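Local coordinates for Serine/threonine-protein kinase Tel1 (Chaetomium thermophilum, PDB 6SKY) that probably phosphorylates serine and threonine residues followed by glutamine in checkpoint signalling after DNA damage, as a kinase of the ATM subfamily, at residues A[2017-2021]-A[2132-2136]; A[2138-2142]-A[2157-2161]. All coordinates share one frame; numbering follows the deposited sequence.

Contact 1: A[2017-2021]-A[2132-2136]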
# COMPACT_ATOMS: atom_id res chain seq x y z
N THR A 2017 29.56 3.93 -6.05
CA THR A 2017 29.21 2.86 -6.97
C THR A 2017 30.40 1.98 -7.28
O THR A 2017 30.27 0.76 -7.37
CB THR A 2017 28.65 3.46 -8.25
OG1 THR A 2017 27.54 4.31 -7.92
CG2 THR A 2017 28.18 2.39 -9.17
N ALA A 2018 31.58 2.58 -7.43
CA ALA A 2018 32.77 1.79 -7.69
C ALA A 2018 33.10 0.88 -6.52
O ALA A 2018 33.57 -0.24 -6.71
CB ALA A 2018 33.95 2.70 -8.00
N ARG A 2019 32.88 1.35 -5.29
CA ARG A 2019 33.16 0.51 -4.13
C ARG A 2019 32.13 -0.59 -3.98
O ARG A 2019 32.46 -1.71 -3.58
CB ARG A 2019 33.22 1.36 -2.87
CG ARG A 2019 33.55 0.57 -1.65
CD ARG A 2019 33.50 1.41 -0.41
NE ARG A 2019 32.24 2.12 -0.26
CZ ARG A 2019 31.11 1.55 0.13
NH1 ARG A 2019 30.01 2.28 0.24
NH2 ARG A 2019 31.07 0.27 0.39
N LYS A 2020 30.86 -0.30 -4.27
CA LYS A 2020 29.83 -1.32 -4.13
C LYS A 2020 29.97 -2.41 -5.18
O LYS A 2020 29.78 -3.59 -4.88
CB LYS A 2020 28.45 -0.68 -4.22
CG LYS A 2020 28.05 0.06 -2.99
CD LYS A 2020 26.75 0.77 -3.20
CE LYS A 2020 26.32 1.49 -1.95
NZ LYS A 2020 26.20 0.53 -0.83
N LEU A 2021 30.28 -2.04 -6.42
CA LEU A 2021 30.48 -3.05 -7.45
C LEU A 2021 31.89 -3.64 -7.44
O LEU A 2021 32.14 -4.58 -8.19
CB LEU A 2021 30.19 -2.47 -8.83
CG LEU A 2021 28.73 -2.10 -9.06
CD1 LEU A 2021 28.58 -1.39 -10.37
CD2 LEU A 2021 27.89 -3.34 -9.02
N SER A 2132 27.20 -0.49 4.98
CA SER A 2132 27.69 -0.80 3.64
C SER A 2132 29.21 -0.88 3.62
O SER A 2132 29.79 -1.80 3.01
CB SER A 2132 27.21 0.23 2.64
OG SER A 2132 27.95 1.41 2.78
N CYS A 2133 29.88 0.06 4.29
CA CYS A 2133 31.33 -0.02 4.35
C CYS A 2133 31.80 -1.27 5.08
O CYS A 2133 32.82 -1.86 4.72
CB CYS A 2133 31.90 1.23 4.99
SG CYS A 2133 31.94 2.65 3.91
N ARG A 2134 31.06 -1.70 6.11
CA ARG A 2134 31.44 -2.91 6.83
C ARG A 2134 31.31 -4.14 5.94
O ARG A 2134 32.13 -5.06 6.02
CB ARG A 2134 30.58 -3.06 8.07
CG ARG A 2134 30.91 -4.26 8.90
CD ARG A 2134 29.80 -4.57 9.85
NE ARG A 2134 29.68 -3.57 10.90
CZ ARG A 2134 28.74 -3.58 11.83
NH1 ARG A 2134 28.70 -2.63 12.75
NH2 ARG A 2134 27.84 -4.54 11.85
N GLU A 2135 30.29 -4.17 5.09
CA GLU A 2135 30.15 -5.26 4.14
C GLU A 2135 31.33 -5.31 3.18
O GLU A 2135 31.88 -6.39 2.92
CB GLU A 2135 28.85 -5.08 3.36
CG GLU A 2135 28.57 -6.14 2.37
CD GLU A 2135 27.70 -5.63 1.26
OE1 GLU A 2135 27.69 -4.41 1.04
OE2 GLU A 2135 27.02 -6.45 0.60
N THR A 2136 31.73 -4.16 2.64
CA THR A 2136 32.90 -4.12 1.77
C THR A 2136 34.15 -4.61 2.49
O THR A 2136 34.94 -5.38 1.93
CB THR A 2136 33.13 -2.71 1.24
OG1 THR A 2136 31.95 -2.27 0.57
CG2 THR A 2136 34.25 -2.71 0.26
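Arg-2019 reaches Ser-2132, Cys-2133 and Thr-2136 by a chain that runs straight from the backbone (CG trans to N, chi1 -178°) and then bends at chi3 (54°), which swings the guanidinium against segment 2132-2136 of helix 2124-2143. At Thr-2136, a chi1 of -56° lets OG1 take NH2 of Arg-2019 and bond weakly to the carbonyl O of Ser-2132 one turn back (3.3 Å), while CG2 packs on CG of Arg-2019. NH2 of Arg-2019 lies 2.7 Å from OG1 of Thr-2136, at the guanidinium edge and in its plane, yet the N-H points well off the oxygen and the bond is weak. A second weak bond, 3.4 Å long, runs from NH1 of Arg-2019 to OG of Ser-2132, whose stronger partner is the carbonyl of Gln-2129. SG of Cys-2133 stands 4.0 Å above the guanidinium plane, over its centre. The end of Lys-2020 adds a lesser contact, NZ lying 3.6 Å from CB of Ser-2132. Tyr-2043 of helix 2035-2047 touches both Arg-2019 and Cys-2133, within the helical packing of the FAT domain. A leucine in place of Arg-2019 would probably leave the Thr-2136 and Ser-2132 hydroxyls without their cross-helix donor and the Cys-2133 sulfur without a flat group beneath it. Arg-2019 makes most of the join, and with both cross-helix bonds weak, its buried guanidinium is probably positioned more by packing than by strong bonding.

Contact 2: A[2138-2142]-A[2157-2161]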
# COMPACT_ATOMS: atom_id res chain seq x y z
N LEU A 2138 34.44 -6.70 5.05
CA LEU A 2138 34.44 -8.14 5.32
C LEU A 2138 34.65 -8.95 4.05
O LEU A 2138 35.38 -9.95 4.06
CB LEU A 2138 33.15 -8.54 6.02
CG LEU A 2138 33.05 -8.13 7.49
CD1 LEU A 2138 31.73 -8.56 8.06
CD2 LEU A 2138 34.18 -8.72 8.28
N SER A 2139 34.06 -8.52 2.93
CA SER A 2139 34.26 -9.27 1.70
C SER A 2139 35.68 -9.14 1.18
O SER A 2139 36.29 -10.13 0.77
CB SER A 2139 33.26 -8.83 0.64
OG SER A 2139 33.70 -7.65 -0.00
N MET A 2140 36.24 -7.92 1.20
CA MET A 2140 37.62 -7.74 0.77
C MET A 2140 38.58 -8.55 1.62
O MET A 2140 39.53 -9.13 1.11
CB MET A 2140 38.00 -6.27 0.81
CG MET A 2140 37.43 -5.45 -0.31
SD MET A 2140 38.16 -5.88 -1.89
CE MET A 2140 39.87 -5.69 -1.49
N TRP A 2141 38.36 -8.58 2.93
CA TRP A 2141 39.23 -9.36 3.80
C TRP A 2141 39.11 -10.85 3.50
O TRP A 2141 40.09 -11.58 3.58
CB TRP A 2141 38.90 -9.08 5.25
CG TRP A 2141 39.91 -9.54 6.22
CD1 TRP A 2141 41.19 -9.12 6.32
CD2 TRP A 2141 39.71 -10.48 7.26
NE1 TRP A 2141 41.82 -9.75 7.35
CE2 TRP A 2141 40.92 -10.60 7.95
CE3 TRP A 2141 38.63 -11.25 7.68
CZ2 TRP A 2141 41.08 -11.44 9.03
CZ3 TRP A 2141 38.79 -12.08 8.75
CH2 TRP A 2141 40.00 -12.18 9.41
N SER A 2142 37.91 -11.31 3.16
CA SER A 2142 37.75 -12.71 2.82
C SER A 2142 38.42 -13.06 1.50
O SER A 2142 38.81 -14.21 1.30
CB SER A 2142 36.28 -13.08 2.78
OG SER A 2142 36.11 -14.35 2.21
N ALA A 2157 37.38 -16.67 7.59
CA ALA A 2157 37.02 -15.38 7.01
C ALA A 2157 35.65 -15.42 6.36
O ALA A 2157 34.86 -14.48 6.50
CB ALA A 2157 38.08 -14.97 5.99
N ARG A 2158 35.33 -16.52 5.68
CA ARG A 2158 34.02 -16.65 5.06
C ARG A 2158 32.92 -16.70 6.11
O ARG A 2158 31.88 -16.05 5.97
CB ARG A 2158 33.98 -17.91 4.21
CG ARG A 2158 32.94 -17.87 3.16
CD ARG A 2158 33.21 -16.74 2.22
NE ARG A 2158 32.84 -17.08 0.87
CZ ARG A 2158 33.31 -16.46 -0.20
NH1 ARG A 2158 32.92 -16.83 -1.41
NH2 ARG A 2158 34.17 -15.46 -0.07
N LEU A 2159 33.14 -17.46 7.18
CA LEU A 2159 32.13 -17.56 8.23
C LEU A 2159 31.89 -16.22 8.89
O LEU A 2159 30.74 -15.86 9.19
CB LEU A 2159 32.57 -18.60 9.25
CG LEU A 2159 31.49 -19.10 10.18
CD1 LEU A 2159 30.31 -19.55 9.38
CD2 LEU A 2159 32.04 -20.24 10.99
N VAL A 2160 32.95 -15.45 9.12
CA VAL A 2160 32.76 -14.16 9.78
C VAL A 2160 32.08 -13.17 8.84
O VAL A 2160 31.28 -12.34 9.29
CB VAL A 2160 34.11 -13.63 10.31
CG1 VAL A 2160 34.65 -12.53 9.45
CG2 VAL A 2160 33.94 -13.14 11.72
N GLN A 2161 32.32 -13.28 7.53
CA GLN A 2161 31.61 -12.44 6.58
C GLN A 2161 30.12 -12.75 6.58
O GLN A 2161 29.28 -11.84 6.57
CB GLN A 2161 32.18 -12.63 5.19
CG GLN A 2161 31.48 -11.84 4.13
CD GLN A 2161 31.86 -12.28 2.76
OE1 GLN A 2161 32.56 -13.26 2.59
NE2 GLN A 2161 31.40 -11.56 1.76
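The indole of Trp-2141 and the guanidinium of Arg-2158 are both met from the opposing helix: CG1 of Val-2160 comes to the edge of the indole, near its plane, and OG of Ser-2142 lies at the edge of the guanidinium, 12° out of its plane. CB of Ala-2157 approaches the indole obliquely, 4.1 Å from CZ3 of Trp-2141. These residues belong to an antiparallel helical hairpin, in which helices 2124-2143 and 2154-2174 of the FAT domain, an alpha-solenoid region, are joined by a short connection. The segment axes run at 170° and approach to 9.0 Å, close packing that small residues permit: CA of Ser-2142 and CB of Ala-2157 are 3.9 Å apart. At the other end of the interface, CD2 of Leu-2138 meets CG1 of Val-2160 at 4.0 Å, the two side chains crossing at about a right angle. Leu-2105 of helix 2102-2119 touches both Trp-2141 and Val-2160, extending the apolar side of the hairpin to a third helix. The opposite flank is more polar. Gln-2161, its CG trans to the backbone N and its chain extended beyond, spans two serines with its amide, NE2 3.5 Å from CB of Ser-2139 and OE1 3.7 Å from CB of Ser-2142, about one turn on. The hydroxyl of Ser-2139 is hydrogen-bonded to Glu-2022 and to the carbonyl O of Thr-2136. Arg-2158 leaves its helix away from the contact, but bends at chi2 and chi3 to bring its guanidinium back; NH1 bonds Ser-2194, while NH2 donates to OG of Ser-2142 at 3.2 Å with an N-H...O angle of 149°.

How the contacts relate
Contacts 1 and 2 share helix 2124-2143, using adjoining segments of it, and their centres lie 13 Å apart within the FAT domain, away from the nucleotide and magnesium sites. Both are largely buried, but they differ in kind. Contact 1 joins elements distant in sequence at a 46° crossing and buries 219 Å², mostly around one polar group; contact 2 pairs successive, nearly antiparallel helices, buries 367 Å² and combines apolar packing with a better-formed hydrogen bond. Contact 1 also lies nearer the dimer partner: Lys-2020 and Leu-2021 carbonyls make weak bonds to Arg-1968 and Arg-1970 of the second subunit, whereas no other chain touches contact 2.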